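Local coordinates for protein benzoylformate Decarboxylase (Polynucleobacter necessarius, PDB 4K9Q) that probably uses thiamine diphosphate and magnesium to decarboxylate benzoylformate, as a member of the thiamine-diphosphate-dependent enzyme family, at residues Gly253-Ile267 / Pro279-Leu293. Sequence-based numbering, arbitrary orientation. Where two conformers were deposited one is given.
Sequences GIGSLEKQIQGHDLI and PWIAGQFIPEGSTLL
Ile267 and Leu292 pair in register on two neighbouring parallel strands of the central domain, and the chain ahead of each strand is packed as well, residues 279-287 running along helix 254-260. The strand pairing is a ladder: Thr291 N gives to Asp265 O, Ile267 N to Thr291 O (2.9 Å), and Leu293 N to Ile267 O, the last met almost head-on (C=O...N 170°). On one face of the sheet Leu266 CD1 rests against Thr291 OG1, which is itself bonded to Arg193 of helix 184-196; on the other, Ile267 CG2 touches Leu292 CD1 at 4.0 Å. At the start of the helix, Gly255 N reaches Ile281 O (2.9 Å) from above the carbonyl plane, and the bare CA of Gly255 sits 4.0 Å from Gly283 CA, so the backbones meet closely. Ile254 turns its CD1 to Trp280 CZ3 (3.6 Å) and Phe285 CE1, while its CG2, anti to the backbone N, lies against the carbonyl oxygens of Gly283 and Gln284. One water joins Ile254 O to Phe285 O, another Ile254 N to Pro279 O and Ile281 N. With chi1 near trans (177°), the extended chain of Glu258 passes CB and CG over Gln284 O and takes Gln284 N on OE1 (3.1 Å), well above the carboxylate plane; a water links OE2 to Glu288 N. Cut back to alanine, this position would probably leave Gln284 N without its acceptor and the water on Glu288 N without its carboxylate partner. Further on, Pro287 CD fits against Ile261 CD1 (3.8 Å), the two side chains crossing near a right angle. Helix 254-260 lies on the crossover from edge strand 246-249 to strand 266-270, beside 291-296, in the 3-2-1-4-5-6 order of a Rossmann-like fold, as in thiamine diphosphate enzymes.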
loop_
_atom_site.group_PDB
_atom_site.type_symbol
_atom_site.label_atom_id
_atom_site.label_comp_id
_atom_site.label_asym_id
_atom_site.label_seq_id
_atom_site.Cartn_x
_atom_site.Cartn_y
_atom_site.Cartn_z
ATOM N N GLY A 253 -7.742 13.747 28.553
ATOM C CA GLY A 253 -8.598 12.579 28.705
ATOM C C GLY A 253 -10.048 12.934 28.395
ATOM O O GLY A 253 -10.468 14.069 28.590
ATOM N N ILE A 254 -10.824 11.961 27.927
ATOM C CA ILE A 254 -12.228 12.202 27.621
ATOM C C ILE A 254 -12.984 12.758 28.827
ATOM O O ILE A 254 -13.605 13.815 28.748
ATOM C CB ILE A 254 -12.917 10.915 27.126
ATOM C CG1 ILE A 254 -12.364 10.538 25.747
ATOM C CG2 ILE A 254 -14.419 11.120 27.052
ATOM C CD1 ILE A 254 -12.728 9.127 25.287
ATOM N N GLY A 255 -12.903 12.048 29.949
ATOM C CA GLY A 255 -13.610 12.453 31.152
ATOM C C GLY A 255 -13.055 13.700 31.818
ATOM O O GLY A 255 -13.803 14.455 32.445
ATOM N N SER A 256 -11.747 13.922 31.706
ATOM C CA SER A 256 -11.142 15.093 32.335
ATOM C C SER A 256 -11.450 16.369 31.548
ATOM O O SER A 256 -11.771 17.405 32.133
ATOM C CB SER A 256 -9.627 14.922 32.520
ATOM O OG SER A 256 -8.960 14.778 31.274
ATOM N N LEU A 257 -11.366 16.294 30.224
ATOM C CA LEU A 257 -11.707 17.446 29.394
ATOM C C LEU A 257 -13.188 17.798 29.611
ATOM O O LEU A 257 -13.533 18.963 29.822
ATOM C CB LEU A 257 -11.406 17.162 27.911
ATOM C CG LEU A 257 -11.482 18.350 26.945
ATOM C CD1 LEU A 257 -10.688 18.040 25.684
ATOM C CD2 LEU A 257 -12.938 18.701 26.607
ATOM N N GLU A 258 -14.051 16.780 29.575
ATOM C CA GLU A 258 -15.481 16.962 29.819
ATOM C C GLU A 258 -15.729 17.769 31.093
ATOM O O GLU A 258 -16.511 18.710 31.098
ATOM C CB GLU A 258 -16.185 15.603 29.942
ATOM C CG GLU A 258 -17.680 15.711 30.262
ATOM C CD GLU A 258 -18.225 14.486 30.989
ATOM O OE1 GLU A 258 -17.508 13.460 31.091
ATOM O OE2 GLU A 258 -19.383 14.548 31.459
ATOM N N LYS A 259 -15.056 17.401 32.177
ATOM C CA LYS A 259 -15.285 18.069 33.451
ATOM C C LYS A 259 -14.878 19.536 33.395
ATOM O O LYS A 259 -15.510 20.392 34.021
ATOM C CB LYS A 259 -14.554 17.339 34.583
ATOM C CG LYS A 259 -15.232 16.027 34.974
ATOM C CD LYS A 259 -14.460 15.288 36.059
ATOM C CE LYS A 259 -15.080 13.923 36.336
ATOM N NZ LYS A 259 -16.506 14.038 36.755
ATOM N N GLN A 260 -13.834 19.832 32.630
ATOM C CA GLN A 260 -13.345 21.201 32.540
ATOM C C GLN A 260 -14.287 22.141 31.803
ATOM O O GLN A 260 -14.274 23.349 32.048
ATOM C CB GLN A 260 -11.962 21.249 31.896
ATOM C CG GLN A 260 -10.880 20.583 32.716
ATOM C CD GLN A 260 -9.523 20.697 32.058
ATOM O OE1 GLN A 260 -9.258 20.052 31.039
ATOM N NE2 GLN A 260 -8.660 21.540 32.624
ATOM N N ILE A 261 -15.108 21.601 30.910
ATOM C CA ILE A 261 -15.962 22.453 30.081
ATOM C C ILE A 261 -17.433 22.411 30.504
ATOM O O ILE A 261 -18.300 22.956 29.824
ATOM C CB ILE A 261 -15.791 22.136 28.559
ATOM C CG1 ILE A 261 -16.216 20.695 28.248
ATOM C CG2 ILE A 261 -14.333 22.396 28.127
ATOM C CD1 ILE A 261 -16.297 20.371 26.735
ATOM N N GLN A 262 -17.712 21.773 31.637
ATOM C CA GLN A 262 -19.075 21.728 32.164
ATOM C C GLN A 262 -19.648 23.128 32.401
ATOM O O GLN A 262 -18.911 24.069 32.702
ATOM C CB GLN A 262 -19.126 20.917 33.460
ATOM C CG GLN A 262 -19.001 19.418 33.255
ATOM C CD GLN A 262 -19.057 18.645 34.560
ATOM O OE1 GLN A 262 -18.951 19.224 35.644
ATOM N NE2 GLN A 262 -19.224 17.328 34.464
ATOM N N GLY A 263 -20.964 23.264 32.253
ATOM C CA GLY A 263 -21.631 24.523 32.534
ATOM C C GLY A 263 -21.852 25.399 31.313
ATOM O O GLY A 263 -22.284 26.549 31.435
ATOM N N HIS A 264 -21.552 24.855 30.135
ATOM C CA HIS A 264 -21.690 25.603 28.890
ATOM C C HIS A 264 -22.525 24.813 27.892
ATOM O O HIS A 264 -22.275 23.628 27.667
ATOM C CB HIS A 264 -20.307 25.928 28.331
ATOM C CG HIS A 264 -19.485 26.768 29.253
ATOM N ND1 HIS A 264 -19.529 28.146 29.246
ATOM C CD2 HIS A 264 -18.620 26.425 30.236
ATOM C CE1 HIS A 264 -18.716 28.616 30.174
ATOM N NE2 HIS A 264 -18.152 27.593 30.790
ATOM N N ASP A 265 -23.531 25.460 27.310
ATOM C CA ASP A 265 -24.467 24.745 26.438
ATOM C C ASP A 265 -23.924 24.481 25.034
ATOM O O ASP A 265 -24.291 23.496 24.395
ATOM C CB ASP A 265 -25.829 25.454 26.368
ATOM C CG ASP A 265 -25.732 26.904 25.917
ATOM O OD1 ASP A 265 -24.638 27.503 26.003
ATOM O OD2 ASP A 265 -26.773 27.454 25.492
ATOM N N LEU A 266 -23.052 25.361 24.559
ATOM C CA LEU A 266 -22.504 25.206 23.217
ATOM C C LEU A 266 -20.981 25.220 23.277
ATOM O O LEU A 266 -20.388 26.145 23.825
ATOM C CB LEU A 266 -23.018 26.323 22.296
ATOM C CG LEU A 266 -22.550 26.275 20.843
ATOM C CD1 LEU A 266 -23.072 25.017 20.178
ATOM C CD2 LEU A 266 -23.002 27.513 20.088
ATOM N N ILE A 267 -20.355 24.190 22.713
ATOM C CA ILE A 267 -18.889 24.131 22.661
ATOM C C ILE A 267 -18.450 24.435 21.228
ATOM O O ILE A 267 -18.834 23.734 20.295
ATOM C CB ILE A 267 -18.352 22.742 23.081
ATOM C CG1 ILE A 267 -18.965 22.293 24.416
ATOM C CG2 ILE A 267 -16.826 22.755 23.163
ATOM C CD1 ILE A 267 -18.818 23.295 25.524
ATOM N N PRO A 279 -4.261 10.030 27.243
ATOM C CA PRO A 279 -4.580 8.957 28.187
ATOM C C PRO A 279 -6.032 8.539 28.051
ATOM O O PRO A 279 -6.870 9.349 27.647
ATOM C CB PRO A 279 -4.372 9.625 29.549
ATOM C CG PRO A 279 -4.683 11.055 29.297
ATOM C CD PRO A 279 -4.151 11.337 27.917
ATOM N N TRP A 280 -6.318 7.282 28.378
ATOM C CA TRP A 280 -7.691 6.815 28.441
ATOM C C TRP A 280 -8.291 7.182 29.797
ATOM O O TRP A 280 -7.837 6.703 30.839
ATOM C CB TRP A 280 -7.763 5.302 28.194
ATOM C CG TRP A 280 -9.086 4.701 28.543
ATOM C CD1 TRP A 280 -9.352 3.826 29.568
ATOM C CD2 TRP A 280 -10.337 4.943 27.890
ATOM N NE1 TRP A 280 -10.689 3.503 29.576
ATOM C CE2 TRP A 280 -11.315 4.174 28.557
ATOM C CE3 TRP A 280 -10.725 5.727 26.795
ATOM C CZ2 TRP A 280 -12.652 4.173 28.170
ATOM C CZ3 TRP A 280 -12.053 5.725 26.416
ATOM C CH2 TRP A 280 -13.000 4.953 27.100
ATOM N N ILE A 281 -9.284 8.063 29.763
ATOM C CA ILE A 281 -10.028 8.458 30.951
ATOM C C ILE A 281 -11.498 8.439 30.560
ATOM O O ILE A 281 -11.975 9.312 29.827
ATOM C CB ILE A 281 -9.622 9.850 31.451
ATOM C CG1 ILE A 281 -8.141 9.864 31.848
ATOM C CG2 ILE A 281 -10.463 10.253 32.659
ATOM C CD1 ILE A 281 -7.673 11.191 32.391
ATOM N N ALA A 282 -12.214 7.420 31.024
ATOM C CA ALA A 282 -13.588 7.211 30.593
ATOM C C ALA A 282 -14.479 8.400 30.944
ATOM O O ALA A 282 -14.298 9.059 31.971
ATOM C CB ALA A 282 -14.148 5.929 31.194
ATOM N N GLY A 283 -15.428 8.677 30.066
ATOM C CA GLY A 283 -16.435 9.684 30.329
ATOM C C GLY A 283 -17.215 9.997 29.072
ATOM O O GLY A 283 -17.259 9.186 28.142
ATOM N N GLN A 284 -17.831 11.176 29.057
ATOM C CA GLN A 284 -18.587 11.650 27.903
ATOM C C GLN A 284 -17.761 12.689 27.158
ATOM O O GLN A 284 -17.018 13.449 27.773
ATOM C CB GLN A 284 -19.907 12.278 28.355
ATOM C CG GLN A 284 -20.801 11.347 29.158
ATOM C CD GLN A 284 -22.083 12.021 29.607
ATOM O OE1 GLN A 284 -23.176 11.637 29.190
ATOM N NE2 GLN A 284 -21.955 13.030 30.464
ATOM N N PHE A 285 -17.891 12.733 25.836
ATOM C CA PHE A 285 -17.085 13.682 25.056
ATOM C C PHE A 285 -17.369 15.139 25.438
ATOM O O PHE A 285 -16.453 15.943 25.554
ATOM C CB PHE A 285 -17.283 13.478 23.550
ATOM C CG PHE A 285 -16.994 12.082 23.088
ATOM C CD1 PHE A 285 -15.739 11.527 23.256
ATOM C CD2 PHE A 285 -17.979 11.321 22.481
ATOM C CE1 PHE A 285 -15.478 10.235 22.834
ATOM C CE2 PHE A 285 -17.715 10.032 22.059
ATOM C CZ PHE A 285 -16.462 9.495 22.226
ATOM N N ILE A 286 -18.644 15.481 25.609
ATOM C CA ILE A 286 -19.022 16.819 26.044
ATOM C C ILE A 286 -20.130 16.691 27.077
ATOM O O ILE A 286 -20.791 15.656 27.138
ATOM C CB ILE A 286 -19.494 17.704 24.860
ATOM C CG1 ILE A 286 -20.663 17.052 24.121
ATOM C CG2 ILE A 286 -18.333 17.986 23.889
ATOM C CD1 ILE A 286 -21.231 17.921 23.011
ATOM N N PRO A 287 -20.326 17.734 27.897
ATOM C CA PRO A 287 -21.307 17.644 28.989
ATOM C C PRO A 287 -22.702 17.302 28.489
ATOM O O PRO A 287 -23.121 17.776 27.428
ATOM C CB PRO A 287 -21.292 19.051 29.587
ATOM C CG PRO A 287 -19.951 19.595 29.243
ATOM C CD PRO A 287 -19.645 19.038 27.877
ATOM N N GLU A 288 -23.410 16.472 29.248
ATOM C CA GLU A 288 -24.790 16.146 28.925
ATOM C C GLU A 288 -25.558 17.443 28.672
ATOM O O GLU A 288 -25.430 18.410 29.425
ATOM C CB GLU A 288 -25.433 15.374 30.084
ATOM C CG GLU A 288 -26.548 14.428 29.669
ATOM C CD GLU A 288 -26.047 13.020 29.397
ATOM O OE1 GLU A 288 -25.721 12.307 30.369
ATOM O OE2 GLU A 288 -25.975 12.624 28.212
ATOM N N GLY A 289 -26.341 17.472 27.599
ATOM C CA GLY A 289 -27.145 18.641 27.301
ATOM C C GLY A 289 -26.478 19.629 26.361
ATOM O O GLY A 289 -27.162 20.423 25.716
ATOM N N SER A 290 -25.149 19.583 26.283
ATOM C CA SER A 290 -24.430 20.477 25.380
ATOM C C SER A 290 -24.356 19.907 23.968
ATOM O O SER A 290 -24.679 18.736 23.731
ATOM C CB SER A 290 -23.022 20.777 25.905
ATOM O OG SER A 290 -22.232 19.606 25.945
ATOM N N THR A 291 -23.962 20.755 23.029
ATOM C CA THR A 291 -23.717 20.338 21.649
ATOM C C THR A 291 -22.431 21.027 21.223
ATOM O O THR A 291 -21.968 21.951 21.897
ATOM C CB THR A 291 -24.859 20.719 20.692
ATOM O OG1 THR A 291 -24.948 22.145 20.586
ATOM C CG2 THR A 291 -26.191 20.149 21.193
ATOM N N LEU A 292 -21.850 20.577 20.118
ATOM C CA LEU A 292 -20.541 21.070 19.700
ATOM C C LEU A 292 -20.496 21.465 18.225
ATOM O O LEU A 292 -21.095 20.797 17.372
ATOM C CB LEU A 292 -19.471 20.009 20.003
ATOM C CG LEU A 292 -18.008 20.299 19.644
ATOM C CD1 LEU A 292 -17.043 19.630 20.643
ATOM C CD2 LEU A 292 -17.721 19.835 18.225
ATOM N N LEU A 293 -19.773 22.550 17.938
ATOM C CA LEU A 293 -19.451 22.932 16.566
ATOM C C LEU A 293 -17.944 22.785 16.387
ATOM O O LEU A 293 -17.183 23.065 17.319
ATOM C CB LEU A 293 -19.842 24.387 16.294
ATOM C CG LEU A 293 -21.296 24.751 16.590
ATOM C CD1 LEU A 293 -21.528 26.234 16.374
ATOM C CD2 LEU A 293 -22.221 23.931 15.720
HETATM O O HOH W 1 -13.944 15.075 26.307
HETATM O O HOH W 2 -9.416 9.451 27.111
HETATM O O HOH W 3 -22.060 16.188 31.908
HETATM O O HOH W 4 -26.551 23.392 22.457
#